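Local structure of peptidase S15/CocE/NonD (Thaumarchaeota archaeon SCGC AB-539-E09, 4PF1) at residues M118-T123 / N127-D132; T135-T140 / L168-N173; W256-A261 / D266-Q271; Q104-K109 / T131-D136. The protein acts as a serine aminopeptidase with the alpha/beta hydrolase fold, probably releasing residues from the amino ends of peptides. All coordinates share one frame; numbering follows the deposited sequence.

All four contacts lie in the hydrolase part of the chain. Interactions 1 and 4 share Thr131 and Asp132, their centres about 9 Å apart; interaction 4 runs into helix 133-147, which interaction 2 also uses, with another 9 Å or so between centres. Leu122 of interaction 1 packs on Met169 and Ile172 of interaction 2, and Thr140 of interaction 2 probably hydrogen-bonds Gln104 of interaction 4. Interaction 2 also takes in the far end of helix 162-169, which starts directly after Ser161, the likely nucleophile of a Ser161-His328-Asp295 triad. Interaction 3 lies farther off, its centre about 15 Å from that of interaction 1 though nearest atoms come within about 4 Å; both touch the second subunit.

Interaction 1 (M118-T123 / N127-D132); sequences MNKPLT and NTTGTD
Lys120 sends its ammonium group into the turn of 127-132, where NZ donates to Thr131 O (3.0 Å) and to Thr129 OG1 (3.0 Å), with a weak third bond to Thr131 OG1. Its chain is extended throughout, CG anti to the backbone N (chi1 -162°), and the tip meets the Thr129 hydroxyl end on. Asn127 lies across that chain at about a right angle and works in both directions. Its ND2 donates to Pro121 O (2.9 Å) across the contact and to Thr131 O (2.8 Å) within the turn, while OD1 accepts from Thr129 N, closing an Asx turn, and more closely from Thr129 OG1. Lys120 NZ and Asn127 ND2 reach Thr131 O from opposite faces of its plane. Farther along, Thr123 N gives a fairly straight bond (162°) to the anti lone pair of Asp132 OD2 (2.8 Å); the other oxygen, OD1, is taken by Ser134 and by Thr135 N. Leu122 CD2 packs against the same carboxylate at 3.5 Å from Asp132 OD2, and Thr123 CG2 leans on Gly130. The loop is tied largely by side-chain bonds to backbone atoms, which probably steady Asp132, the N-cap of helix 133-147.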
loop_
_atom_site.group_PDB
_atom_site.type_symbol
_atom_site.label_atom_id
_atom_site.label_comp_id
_atom_site.label_asym_id
_atom_site.label_seq_id
_atom_site.Cartn_x
_atom_site.Cartn_y
_atom_site.Cartn_z
ATOM N N MET A 118 -32.401 24.255 -7.773
ATOM C CA MET A 118 -31.003 24.254 -7.313
ATOM C C MET A 118 -30.746 25.461 -6.410
ATOM O O MET A 118 -30.925 26.591 -6.853
ATOM C CB MET A 118 -30.039 24.265 -8.523
ATOM C CG MET A 118 -28.555 24.361 -8.147
ATOM S SD MET A 118 -27.863 22.834 -7.480
ATOM C CE MET A 118 -27.903 21.776 -8.950
ATOM N N ASN A 119 -30.367 25.212 -5.132
ATOM C CA ASN A 119 -30.112 26.256 -4.123
ATOM C C ASN A 119 -31.250 27.281 -4.129
ATOM O O ASN A 119 -31.001 28.480 -4.300
ATOM C CB ASN A 119 -28.752 26.945 -4.362
ATOM C CG ASN A 119 -27.568 26.026 -4.281
ATOM O OD1 ASN A 119 -26.971 25.668 -5.298
ATOM N ND2 ASN A 119 -27.172 25.662 -3.064
ATOM N N LYS A 120 -32.509 26.791 -4.020
ATOM C CA LYS A 120 -33.723 27.609 -4.082
ATOM C C LYS A 120 -33.553 28.915 -3.289
ATOM O O LYS A 120 -33.288 28.870 -2.084
ATOM C CB LYS A 120 -34.942 26.821 -3.575
ATOM C CG LYS A 120 -36.269 27.418 -4.011
ATOM C CD LYS A 120 -37.425 26.734 -3.337
ATOM C CE LYS A 120 -38.742 27.204 -3.893
ATOM N NZ LYS A 120 -39.892 26.553 -3.210
ATOM N N PRO A 121 -33.613 30.084 -3.970
ATOM C CA PRO A 121 -33.434 31.354 -3.249
ATOM C C PRO A 121 -34.690 31.763 -2.484
ATOM O O PRO A 121 -35.728 31.110 -2.609
ATOM C CB PRO A 121 -33.108 32.347 -4.369
ATOM C CG PRO A 121 -33.791 31.799 -5.572
ATOM C CD PRO A 121 -33.887 30.305 -5.408
ATOM N N LEU A 122 -34.601 32.861 -1.705
ATOM C CA LEU A 122 -35.732 33.407 -0.954
ATOM C C LEU A 122 -36.842 33.864 -1.890
ATOM O O LEU A 122 -36.556 34.265 -3.023
ATOM C CB LEU A 122 -35.285 34.608 -0.098
ATOM C CG LEU A 122 -34.445 34.342 1.153
ATOM C CD1 LEU A 122 -34.184 35.633 1.876
ATOM C CD2 LEU A 122 -35.139 33.367 2.110
ATOM N N THR A 123 -38.104 33.863 -1.401
ATOM C CA THR A 123 -39.255 34.339 -2.177
ATOM C C THR A 123 -38.987 35.769 -2.652
ATOM O O THR A 123 -38.488 36.594 -1.881
ATOM C CB THR A 123 -40.569 34.241 -1.370
ATOM O OG1 THR A 123 -40.453 34.998 -0.165
ATOM C CG2 THR A 123 -40.962 32.805 -1.053
ATOM N N ASN A 127 -37.979 33.640 -7.043
ATOM C CA ASN A 127 -38.796 32.600 -6.412
ATOM C C ASN A 127 -40.241 33.089 -6.202
ATOM O O ASN A 127 -40.523 33.816 -5.247
ATOM C CB ASN A 127 -38.162 32.137 -5.083
ATOM C CG ASN A 127 -38.908 31.034 -4.364
ATOM O OD1 ASN A 127 -39.809 30.383 -4.907
ATOM N ND2 ASN A 127 -38.523 30.783 -3.123
ATOM N N THR A 128 -41.154 32.657 -7.090
ATOM C CA THR A 128 -42.576 33.027 -7.047
ATOM C C THR A 128 -43.460 31.839 -6.598
ATOM O O THR A 128 -44.678 31.881 -6.777
ATOM C CB THR A 128 -43.028 33.554 -8.428
ATOM O OG1 THR A 128 -42.718 32.581 -9.432
ATOM C CG2 THR A 128 -42.396 34.897 -8.782
ATOM N N THR A 129 -42.850 30.796 -5.988
ATOM C CA THR A 129 -43.581 29.598 -5.551
ATOM C C THR A 129 -44.378 29.851 -4.265
ATOM O O THR A 129 -45.377 29.174 -4.022
ATOM C CB THR A 129 -42.629 28.401 -5.378
ATOM O OG1 THR A 129 -41.773 28.621 -4.255
ATOM C CG2 THR A 129 -41.808 28.110 -6.637
ATOM N N GLY A 130 -43.926 30.811 -3.459
ATOM C CA GLY A 130 -44.557 31.148 -2.189
ATOM C C GLY A 130 -43.798 30.621 -0.986
ATOM O O GLY A 130 -43.971 31.125 0.126
ATOM N N THR A 131 -42.948 29.597 -1.200
ATOM C CA THR A 131 -42.129 28.986 -0.144
ATOM C C THR A 131 -40.647 29.027 -0.511
ATOM O O THR A 131 -40.300 29.159 -1.686
ATOM C CB THR A 131 -42.562 27.523 0.123
ATOM O OG1 THR A 131 -42.343 26.737 -1.051
ATOM C CG2 THR A 131 -44.017 27.404 0.599
ATOM N N ASP A 132 -39.775 28.910 0.499
ATOM C CA ASP A 132 -38.325 28.839 0.328
ATOM C C ASP A 132 -37.729 28.003 1.466
ATOM O O ASP A 132 -38.485 27.473 2.287
ATOM C CB ASP A 132 -37.682 30.244 0.227
ATOM C CG ASP A 132 -38.044 31.221 1.329
ATOM O OD1 ASP A 132 -37.922 30.850 2.511
ATOM O OD2 ASP A 132 -38.362 32.384 1.008
#

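Interaction 2 (T135-T140 / L168-N173); sequences TDTYDT and LMCTIN
A small apolar contact, centred on Thr137 and Cys170, joins the first turns of helix 133-147 to the chain leaving helix 162-169. No hydrogen bond crosses it. Thr137 CG2 approaches Cys170 SG to 3.4 Å, a tight methyl-sulfur contact, and the CB of the cysteine lies only a little farther from the same methyl. The torsion of Thr137 explains which branch does the touching: CG2 stands anti to the backbone N, and OG1 (chi1 -63°) is turned back to hydrogen-bond His133 O one helical turn earlier. The hydroxyl thus bonds to its own helix, and the methyl makes the closer approach to the sulfur. In the alpha/beta hydrolase fold these are neighbouring helices packed against the central sheet: helix 133-147 leads into strand 154-160, and helix 162-169, which follows the presumed nucleophile, belongs to the beta-alpha-beta crossover from that strand to 178-184. Cys170 also rests on Leu178 of the latter strand. A type I beta turn from Met169 to Ile172 carries the chain on, steadied by Thr171 OG1, which donates to Leu168 O (2.7 Å) in the carbonyl plane. On the other helix, Thr140 OG1 similarly folds back onto Asp136 O (2.8 Å), though from above the carbonyl plane, and Thr140 OG1 also accepts from Gln104 NE2. The Tyr138 ring approaches Asn173 O obliquely, with CD2 the nearest atom at 4.2 Å, and the tyrosine ring also meets that of His175.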
loop_
_atom_site.group_PDB
_atom_site.type_symbol
_atom_site.label_atom_id
_atom_site.label_comp_id
_atom_site.label_asym_id
_atom_site.label_seq_id
_atom_site.Cartn_x
_atom_site.Cartn_y
_atom_site.Cartn_z
ATOM N N THR A 135 -38.825 29.274 5.031
ATOM C CA THR A 135 -40.219 29.002 5.421
ATOM C C THR A 135 -40.386 27.518 5.713
ATOM O O THR A 135 -41.080 27.158 6.668
ATOM C CB THR A 135 -41.234 29.496 4.367
ATOM O OG1 THR A 135 -41.263 28.607 3.248
ATOM C CG2 THR A 135 -40.966 30.915 3.916
ATOM N N ASP A 136 -39.738 26.657 4.896
ATOM C CA ASP A 136 -39.751 25.206 5.082
ATOM C C ASP A 136 -39.066 24.836 6.407
ATOM O O ASP A 136 -39.575 23.981 7.135
ATOM C CB ASP A 136 -39.078 24.488 3.893
ATOM C CG ASP A 136 -39.950 24.359 2.643
ATOM O OD1 ASP A 136 -41.155 24.705 2.713
ATOM O OD2 ASP A 136 -39.436 23.884 1.609
ATOM N N THR A 137 -37.958 25.539 6.747
ATOM C CA THR A 137 -37.224 25.352 8.008
ATOM C C THR A 137 -38.113 25.725 9.195
ATOM O O THR A 137 -38.151 24.979 10.177
ATOM C CB THR A 137 -35.935 26.185 8.012
ATOM O OG1 THR A 137 -35.081 25.721 6.971
ATOM C CG2 THR A 137 -35.201 26.125 9.341
ATOM N N TYR A 138 -38.821 26.885 9.106
ATOM C CA TYR A 138 -39.723 27.353 10.166
ATOM C C TYR A 138 -40.812 26.311 10.452
ATOM O O TYR A 138 -41.093 26.030 11.618
ATOM C CB TYR A 138 -40.364 28.717 9.800
ATOM C CG TYR A 138 -41.238 29.284 10.900
ATOM C CD1 TYR A 138 -42.568 28.895 11.034
ATOM C CD2 TYR A 138 -40.730 30.198 11.817
ATOM C CE1 TYR A 138 -43.364 29.379 12.070
ATOM C CE2 TYR A 138 -41.522 30.703 12.849
ATOM C CZ TYR A 138 -42.838 30.289 12.972
ATOM O OH TYR A 138 -43.620 30.773 13.992
ATOM N N ASP A 139 -41.429 25.752 9.385
ATOM C CA ASP A 139 -42.498 24.754 9.504
ATOM C C ASP A 139 -41.951 23.420 10.040
ATOM O O ASP A 139 -42.663 22.716 10.760
ATOM C CB ASP A 139 -43.209 24.554 8.153
ATOM C CG ASP A 139 -43.803 25.827 7.563
ATOM O OD1 ASP A 139 -44.075 26.774 8.337
ATOM O OD2 ASP A 139 -43.983 25.878 6.327
ATOM N N THR A 140 -40.678 23.102 9.723
ATOM C CA THR A 140 -39.996 21.892 10.196
ATOM C C THR A 140 -39.678 22.011 11.701
ATOM O O THR A 140 -39.998 21.091 12.455
ATOM C CB THR A 140 -38.726 21.622 9.359
ATOM O OG1 THR A 140 -39.114 21.338 8.015
ATOM C CG2 THR A 140 -37.888 20.464 9.906
ATOM N N LEU A 168 -27.568 28.422 6.628
ATOM C CA LEU A 168 -27.642 29.883 6.536
ATOM C C LEU A 168 -29.086 30.351 6.335
ATOM O O LEU A 168 -29.479 31.383 6.885
ATOM C CB LEU A 168 -26.766 30.409 5.386
ATOM C CG LEU A 168 -25.254 30.236 5.523
ATOM C CD1 LEU A 168 -24.565 30.546 4.213
ATOM C CD2 LEU A 168 -24.688 31.112 6.645
ATOM N N MET A 169 -29.880 29.578 5.563
ATOM C CA MET A 169 -31.283 29.903 5.284
ATOM C C MET A 169 -32.167 29.769 6.544
ATOM O O MET A 169 -33.237 30.372 6.594
ATOM C CB MET A 169 -31.828 29.035 4.142
ATOM C CG MET A 169 -31.345 29.475 2.762
ATOM S SD MET A 169 -32.042 31.070 2.258
ATOM C CE MET A 169 -31.350 31.229 0.675
ATOM N N CYS A 170 -31.693 29.027 7.580
ATOM C CA CYS A 170 -32.407 28.865 8.859
ATOM C C CYS A 170 -32.438 30.194 9.637
ATOM O O CYS A 170 -33.335 30.401 10.458
ATOM C CB CYS A 170 -31.772 27.759 9.702
ATOM S SG CYS A 170 -31.798 26.118 8.932
ATOM N N THR A 171 -31.448 31.074 9.387
ATOM C CA THR A 171 -31.276 32.352 10.089
ATOM C C THR A 171 -32.159 33.484 9.510
ATOM O O THR A 171 -32.210 34.563 10.100
ATOM C CB THR A 171 -29.791 32.766 10.105
ATOM O OG1 THR A 171 -29.394 33.208 8.806
ATOM C CG2 THR A 171 -28.877 31.658 10.585
ATOM N N ILE A 172 -32.839 33.242 8.366
ATOM C CA ILE A 172 -33.751 34.228 7.760
ATOM C C ILE A 172 -35.140 34.005 8.359
ATOM O O ILE A 172 -35.664 32.890 8.263
ATOM C CB ILE A 172 -33.750 34.147 6.203
ATOM C CG1 ILE A 172 -32.317 34.319 5.611
ATOM C CG2 ILE A 172 -34.756 35.137 5.580
ATOM C CD1 ILE A 172 -31.565 35.651 5.982
ATOM N N ASN A 173 -35.729 35.066 8.990
ATOM C CA ASN A 173 -37.008 35.001 9.737
ATOM C C ASN A 173 -36.986 33.723 10.613
ATOM O O ASN A 173 -37.711 32.762 10.330
ATOM C CB ASN A 173 -38.222 35.034 8.789
ATOM C CG ASN A 173 -38.221 36.197 7.828
ATOM O OD1 ASN A 173 -38.159 36.020 6.606
ATOM N ND2 ASN A 173 -38.296 37.413 8.357
#

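Interaction 3 (W256-A261 / D266-Q271); sequences WKKLAA and DSFWQQ
Phe268 and Trp269 turn their rings to Lys258 and Leu259 of helix 254-261. One face of the Trp269 indole carries Phe268 CD2, 3.6 Å above the plane and over its centre; at the indole edge, close to the ring plane, Leu259 CD2 lies 4.0 Å from Trp269 CZ2. The Phe268 ring has Trp269 NE1 at its edge and is stacked with His262, while Lys258 comes to it obliquely. There the aliphatic part of the lysine does the touching: Lys258 CD is 3.8 Å from Phe268 CZ, and CB and CG run past the same corner at about a right angle to the phenylalanine side chain. The lysine chain extends onward, so that NZ passes beyond the ring to a salt bridge with Asp18 of the second subunit.

Polar groups beside the rings find partners in or near the link between the helices. Trp269 NE1 donates to His262 O, and Asp266, the N-cap of helix 267-270, takes His262 ND1 on OD2 and a weak capping bond from Phe268 N on OD1 (3.2 Å). A glycerol, probably from the crystallisation liquor, sits about 4 Å from the Trp269 side chain. This pair of short helices forms part of the largely helical insertion between strands 178-184 and 287-292, consistent with the cap of S15-type alpha/beta hydrolases.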
loop_
_atom_site.group_PDB
_atom_site.type_symbol
_atom_site.label_atom_id
_atom_site.label_comp_id
_atom_site.label_asym_id
_atom_site.label_seq_id
_atom_site.Cartn_x
_atom_site.Cartn_y
_atom_site.Cartn_z
ATOM N N TRP A 256 -28.635 23.686 -15.734
ATOM C CA TRP A 256 -27.790 23.898 -16.918
ATOM C C TRP A 256 -28.340 25.063 -17.752
ATOM O O TRP A 256 -27.563 25.894 -18.232
ATOM C CB TRP A 256 -27.660 22.624 -17.782
ATOM C CG TRP A 256 -27.105 22.882 -19.161
ATOM C CD1 TRP A 256 -27.745 22.685 -20.349
ATOM C CD2 TRP A 256 -25.850 23.508 -19.480
ATOM N NE1 TRP A 256 -26.947 23.097 -21.392
ATOM C CE2 TRP A 256 -25.785 23.622 -20.886
ATOM C CE3 TRP A 256 -24.771 23.983 -18.713
ATOM C CZ2 TRP A 256 -24.668 24.155 -21.544
ATOM C CZ3 TRP A 256 -23.665 24.510 -19.364
ATOM C CH2 TRP A 256 -23.623 24.597 -20.763
ATOM N N LYS A 257 -29.683 25.137 -17.889
ATOM C CA LYS A 257 -30.371 26.221 -18.601
ATOM C C LYS A 257 -30.036 27.564 -17.946
ATOM O O LYS A 257 -29.776 28.532 -18.651
ATOM C CB LYS A 257 -31.893 25.990 -18.620
ATOM C CG LYS A 257 -32.319 24.747 -19.403
ATOM C CD LYS A 257 -33.826 24.497 -19.308
ATOM C CE LYS A 257 -34.600 25.104 -20.456
ATOM N NZ LYS A 257 -34.386 24.365 -21.729
ATOM N N LYS A 258 -29.960 27.591 -16.598
ATOM C CA LYS A 258 -29.588 28.778 -15.819
ATOM C C LYS A 258 -28.107 29.145 -16.037
ATOM O O LYS A 258 -27.795 30.320 -16.227
ATOM C CB LYS A 258 -29.862 28.553 -14.323
ATOM C CG LYS A 258 -31.346 28.478 -13.968
ATOM C CD LYS A 258 -31.546 27.945 -12.557
ATOM C CE LYS A 258 -33.005 27.813 -12.200
ATOM N NZ LYS A 258 -33.191 27.105 -10.906
ATOM N N LEU A 259 -27.199 28.134 -16.016
ATOM C CA LEU A 259 -25.754 28.338 -16.214
ATOM C C LEU A 259 -25.454 28.889 -17.616
ATOM O O LEU A 259 -24.670 29.834 -17.747
ATOM C CB LEU A 259 -24.967 27.025 -15.987
ATOM C CG LEU A 259 -24.860 26.510 -14.545
ATOM C CD1 LEU A 259 -24.438 25.046 -14.522
ATOM C CD2 LEU A 259 -23.887 27.347 -13.719
ATOM N N ALA A 260 -26.092 28.305 -18.656
ATOM C CA ALA A 260 -25.912 28.710 -20.053
ATOM C C ALA A 260 -26.506 30.098 -20.332
ATOM O O ALA A 260 -25.927 30.854 -21.114
ATOM C CB ALA A 260 -26.538 27.679 -20.982
ATOM N N ALA A 261 -27.658 30.428 -19.703
ATOM C CA ALA A 261 -28.325 31.727 -19.882
ATOM C C ALA A 261 -27.648 32.842 -19.069
ATOM O O ALA A 261 -27.804 34.015 -19.408
ATOM C CB ALA A 261 -29.794 31.627 -19.495
ATOM N N ASP A 266 -24.621 38.627 -13.643
ATOM C CA ASP A 266 -25.794 39.481 -13.830
ATOM C C ASP A 266 -26.715 39.442 -12.598
ATOM O O ASP A 266 -26.306 38.940 -11.545
ATOM C CB ASP A 266 -26.563 39.093 -15.117
ATOM C CG ASP A 266 -26.970 37.630 -15.247
ATOM O OD1 ASP A 266 -27.069 36.943 -14.205
ATOM O OD2 ASP A 266 -27.234 37.189 -16.382
ATOM N N SER A 267 -27.955 39.975 -12.733
ATOM C CA SER A 267 -28.956 40.042 -11.660
ATOM C C SER A 267 -29.230 38.672 -11.024
ATOM O O SER A 267 -29.462 38.609 -9.821
ATOM C CB SER A 267 -30.260 40.638 -12.181
ATOM O OG SER A 267 -30.852 39.811 -13.171
ATOM N N PHE A 268 -29.192 37.580 -11.830
ATOM C CA PHE A 268 -29.440 36.209 -11.366
ATOM C C PHE A 268 -28.448 35.785 -10.271
ATOM O O PHE A 268 -28.854 35.157 -9.288
ATOM C CB PHE A 268 -29.385 35.214 -12.548
ATOM C CG PHE A 268 -29.492 33.754 -12.165
ATOM C CD1 PHE A 268 -30.728 33.176 -11.897
ATOM C CD2 PHE A 268 -28.359 32.950 -12.098
ATOM C CE1 PHE A 268 -30.826 31.827 -11.539
ATOM C CE2 PHE A 268 -28.457 31.601 -11.740
ATOM C CZ PHE A 268 -29.691 31.047 -11.471
ATOM N N TRP A 269 -27.154 36.102 -10.456
ATOM C CA TRP A 269 -26.106 35.725 -9.510
ATOM C C TRP A 269 -25.949 36.752 -8.389
ATOM O O TRP A 269 -25.689 36.367 -7.248
ATOM C CB TRP A 269 -24.772 35.520 -10.237
ATOM C CG TRP A 269 -24.764 34.361 -11.192
ATOM C CD1 TRP A 269 -24.640 34.418 -12.549
ATOM C CD2 TRP A 269 -24.870 32.968 -10.856
ATOM N NE1 TRP A 269 -24.663 33.149 -13.081
ATOM C CE2 TRP A 269 -24.793 32.239 -12.063
ATOM C CE3 TRP A 269 -24.998 32.262 -9.645
ATOM C CZ2 TRP A 269 -24.859 30.840 -12.100
ATOM C CZ3 TRP A 269 -25.065 30.875 -9.682
ATOM C CH2 TRP A 269 -25.001 30.179 -10.897
ATOM N N GLN A 270 -26.103 38.052 -8.707
ATOM C CA GLN A 270 -25.983 39.138 -7.726
ATOM C C GLN A 270 -27.051 39.019 -6.616
ATOM O O GLN A 270 -26.729 39.211 -5.441
ATOM C CB GLN A 270 -26.077 40.510 -8.417
ATOM C CG GLN A 270 -24.859 40.844 -9.275
ATOM C CD GLN A 270 -24.920 42.237 -9.838
ATOM O OE1 GLN A 270 -24.746 43.225 -9.122
ATOM N NE2 GLN A 270 -25.135 42.347 -11.143
ATOM N N GLN A 271 -28.299 38.656 -6.989
ATOM C CA GLN A 271 -29.424 38.498 -6.052
ATOM C C GLN A 271 -29.307 37.232 -5.182
ATOM O O GLN A 271 -29.977 37.147 -4.148
ATOM C CB GLN A 271 -30.757 38.458 -6.815
ATOM C CG GLN A 271 -31.262 39.820 -7.269
ATOM C CD GLN A 271 -32.523 39.699 -8.092
ATOM O OE1 GLN A 271 -33.537 39.140 -7.655
ATOM N NE2 GLN A 271 -32.492 40.237 -9.300
#

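Interaction 4 (Q104-K109 / T131-D136); sequences QDVRGK and TDHSTD
Arg107 and Asp136 form a side-on, two-pronged salt bridge between the loop after strand 100-105 and the start of helix 133-147, in the alpha/beta hydrolase core. Arg107 NE reaches Asp136 OD2 (3.0 Å) and NH1 reaches OD1 (2.9 Å, nearly straight at 175°), each on a syn lone pair. The two flat groups are only 15° from coplanar, so the pair of bonds fixes the rotation of both. A bend at chi3 (-74°) turns the NE/NH1 edge of the guanidinium toward the carboxylate, while NH2 has a second carboxylate, Asp43. Over one guanidinium face lies Thr131 OG1, 3.2 Å from Arg107 CZ.

Packing adds Val106, whose CG1 meets the His133 ring at its edge, 3.7 Å from CE1; the polar partner of that histidine is Arg66.

Within the helix start, Asp132 N donates to Thr135 OG1, the reciprocal bond that completes a capping box between the two residues. The donors Thr135 N and Ser134 OG come to Asp132 OD1 from opposite faces of the carboxylate plane.

One water links the two segments as well, accepting from Arg107 N (3.0 Å) and donating to Asp136 OD2 (2.7 Å), the oxygen that also receives Arg107 NE.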
loop_
_atom_site.group_PDB
_atom_site.type_symbol
_atom_site.label_atom_id
_atom_site.label_comp_id
_atom_site.label_asym_id
_atom_site.label_seq_id
_atom_site.Cartn_x
_atom_site.Cartn_y
_atom_site.Cartn_z
ATOM N N GLN A 104 -33.276 16.049 7.130
ATOM C CA GLN A 104 -34.468 16.205 6.312
ATOM C C GLN A 104 -34.113 16.367 4.849
ATOM O O GLN A 104 -33.211 17.140 4.516
ATOM C CB GLN A 104 -35.294 17.416 6.799
ATOM C CG GLN A 104 -36.585 17.652 6.006
ATOM C CD GLN A 104 -37.279 18.919 6.416
ATOM O OE1 GLN A 104 -36.810 20.031 6.147
ATOM N NE2 GLN A 104 -38.438 18.778 7.036
ATOM N N ASP A 105 -34.850 15.665 3.963
ATOM C CA ASP A 105 -34.689 15.844 2.524
ATOM C C ASP A 105 -35.275 17.198 2.158
ATOM O O ASP A 105 -36.421 17.485 2.529
ATOM C CB ASP A 105 -35.396 14.722 1.731
ATOM C CG ASP A 105 -34.739 13.351 1.775
ATOM O OD1 ASP A 105 -33.490 13.286 1.703
ATOM O OD2 ASP A 105 -35.477 12.342 1.781
ATOM N N VAL A 106 -34.487 18.061 1.490
ATOM C CA VAL A 106 -34.984 19.373 1.059
ATOM C C VAL A 106 -36.092 19.165 0.016
ATOM O O VAL A 106 -36.166 18.092 -0.595
ATOM C CB VAL A 106 -33.868 20.319 0.527
ATOM C CG1 VAL A 106 -32.838 20.636 1.609
ATOM C CG2 VAL A 106 -33.199 19.755 -0.726
ATOM N N ARG A 107 -36.948 20.180 -0.178
ATOM C CA ARG A 107 -38.050 20.144 -1.140
ATOM C C ARG A 107 -37.576 19.666 -2.522
ATOM O O ARG A 107 -36.541 20.122 -3.019
ATOM C CB ARG A 107 -38.695 21.539 -1.246
ATOM C CG ARG A 107 -39.997 21.589 -2.039
ATOM C CD ARG A 107 -40.530 23.007 -2.126
ATOM N NE ARG A 107 -41.115 23.454 -0.856
ATOM C CZ ARG A 107 -42.421 23.531 -0.622
ATOM N NH1 ARG A 107 -42.867 23.942 0.558
ATOM N NH2 ARG A 107 -43.291 23.217 -1.572
ATOM N N GLY A 108 -38.313 18.714 -3.085
ATOM C CA GLY A 108 -38.060 18.172 -4.415
ATOM C C GLY A 108 -36.986 17.109 -4.541
ATOM O O GLY A 108 -36.717 16.653 -5.657
ATOM N N LYS A 109 -36.354 16.699 -3.418
ATOM C CA LYS A 109 -35.291 15.694 -3.470
ATOM C C LYS A 109 -35.631 14.423 -2.707
ATOM O O LYS A 109 -36.179 14.479 -1.602
ATOM C CB LYS A 109 -33.947 16.261 -2.959
ATOM C CG LYS A 109 -33.223 17.207 -3.946
ATOM C CD LYS A 109 -33.047 16.634 -5.378
ATOM C CE LYS A 109 -32.083 15.466 -5.452
ATOM N NZ LYS A 109 -32.244 14.704 -6.711
ATOM N N THR A 131 -42.948 29.597 -1.200
ATOM C CA THR A 131 -42.129 28.986 -0.144
ATOM C C THR A 131 -40.647 29.027 -0.511
ATOM O O THR A 131 -40.300 29.159 -1.686
ATOM C CB THR A 131 -42.562 27.523 0.123
ATOM O OG1 THR A 131 -42.343 26.737 -1.051
ATOM C CG2 THR A 131 -44.017 27.404 0.599
ATOM N N ASP A 132 -39.775 28.910 0.499
ATOM C CA ASP A 132 -38.325 28.839 0.328
ATOM C C ASP A 132 -37.729 28.003 1.466
ATOM O O ASP A 132 -38.485 27.473 2.287
ATOM C CB ASP A 132 -37.682 30.244 0.227
ATOM C CG ASP A 132 -38.044 31.221 1.329
ATOM O OD1 ASP A 132 -37.922 30.850 2.511
ATOM O OD2 ASP A 132 -38.362 32.384 1.008
ATOM N N HIS A 133 -36.391 27.860 1.509
ATOM C CA HIS A 133 -35.729 27.057 2.542
ATOM C C HIS A 133 -35.994 27.591 3.953
ATOM O O HIS A 133 -36.106 26.790 4.874
ATOM C CB HIS A 133 -34.222 26.955 2.291
ATOM C CG HIS A 133 -33.857 25.974 1.221
ATOM N ND1 HIS A 133 -33.857 24.612 1.461
ATOM C CD2 HIS A 133 -33.473 26.193 -0.057
ATOM C CE1 HIS A 133 -33.482 24.048 0.325
ATOM N NE2 HIS A 133 -33.238 24.960 -0.616
ATOM N N SER A 134 -36.127 28.929 4.120
ATOM C CA SER A 134 -36.386 29.536 5.431
ATOM C C SER A 134 -37.816 29.257 5.932
ATOM O O SER A 134 -37.995 29.024 7.127
ATOM C CB SER A 134 -36.112 31.039 5.407
ATOM O OG SER A 134 -37.098 31.766 4.696
ATOM N N THR A 135 -38.825 29.274 5.031
ATOM C CA THR A 135 -40.219 29.002 5.421
ATOM C C THR A 135 -40.386 27.518 5.713
ATOM O O THR A 135 -41.080 27.158 6.668
ATOM C CB THR A 135 -41.234 29.496 4.367
ATOM O OG1 THR A 135 -41.263 28.607 3.248
ATOM C CG2 THR A 135 -40.966 30.915 3.916
ATOM N N ASP A 136 -39.738 26.657 4.896
ATOM C CA ASP A 136 -39.751 25.206 5.082
ATOM C C ASP A 136 -39.066 24.836 6.407
ATOM O O ASP A 136 -39.575 23.981 7.135
ATOM C CB ASP A 136 -39.078 24.488 3.893
ATOM C CG ASP A 136 -39.950 24.359 2.643
ATOM O OD1 ASP A 136 -41.155 24.705 2.713
ATOM O OD2 ASP A 136 -39.436 23.884 1.609
HETATM O O HOH W 1 -36.966 22.748 1.366
#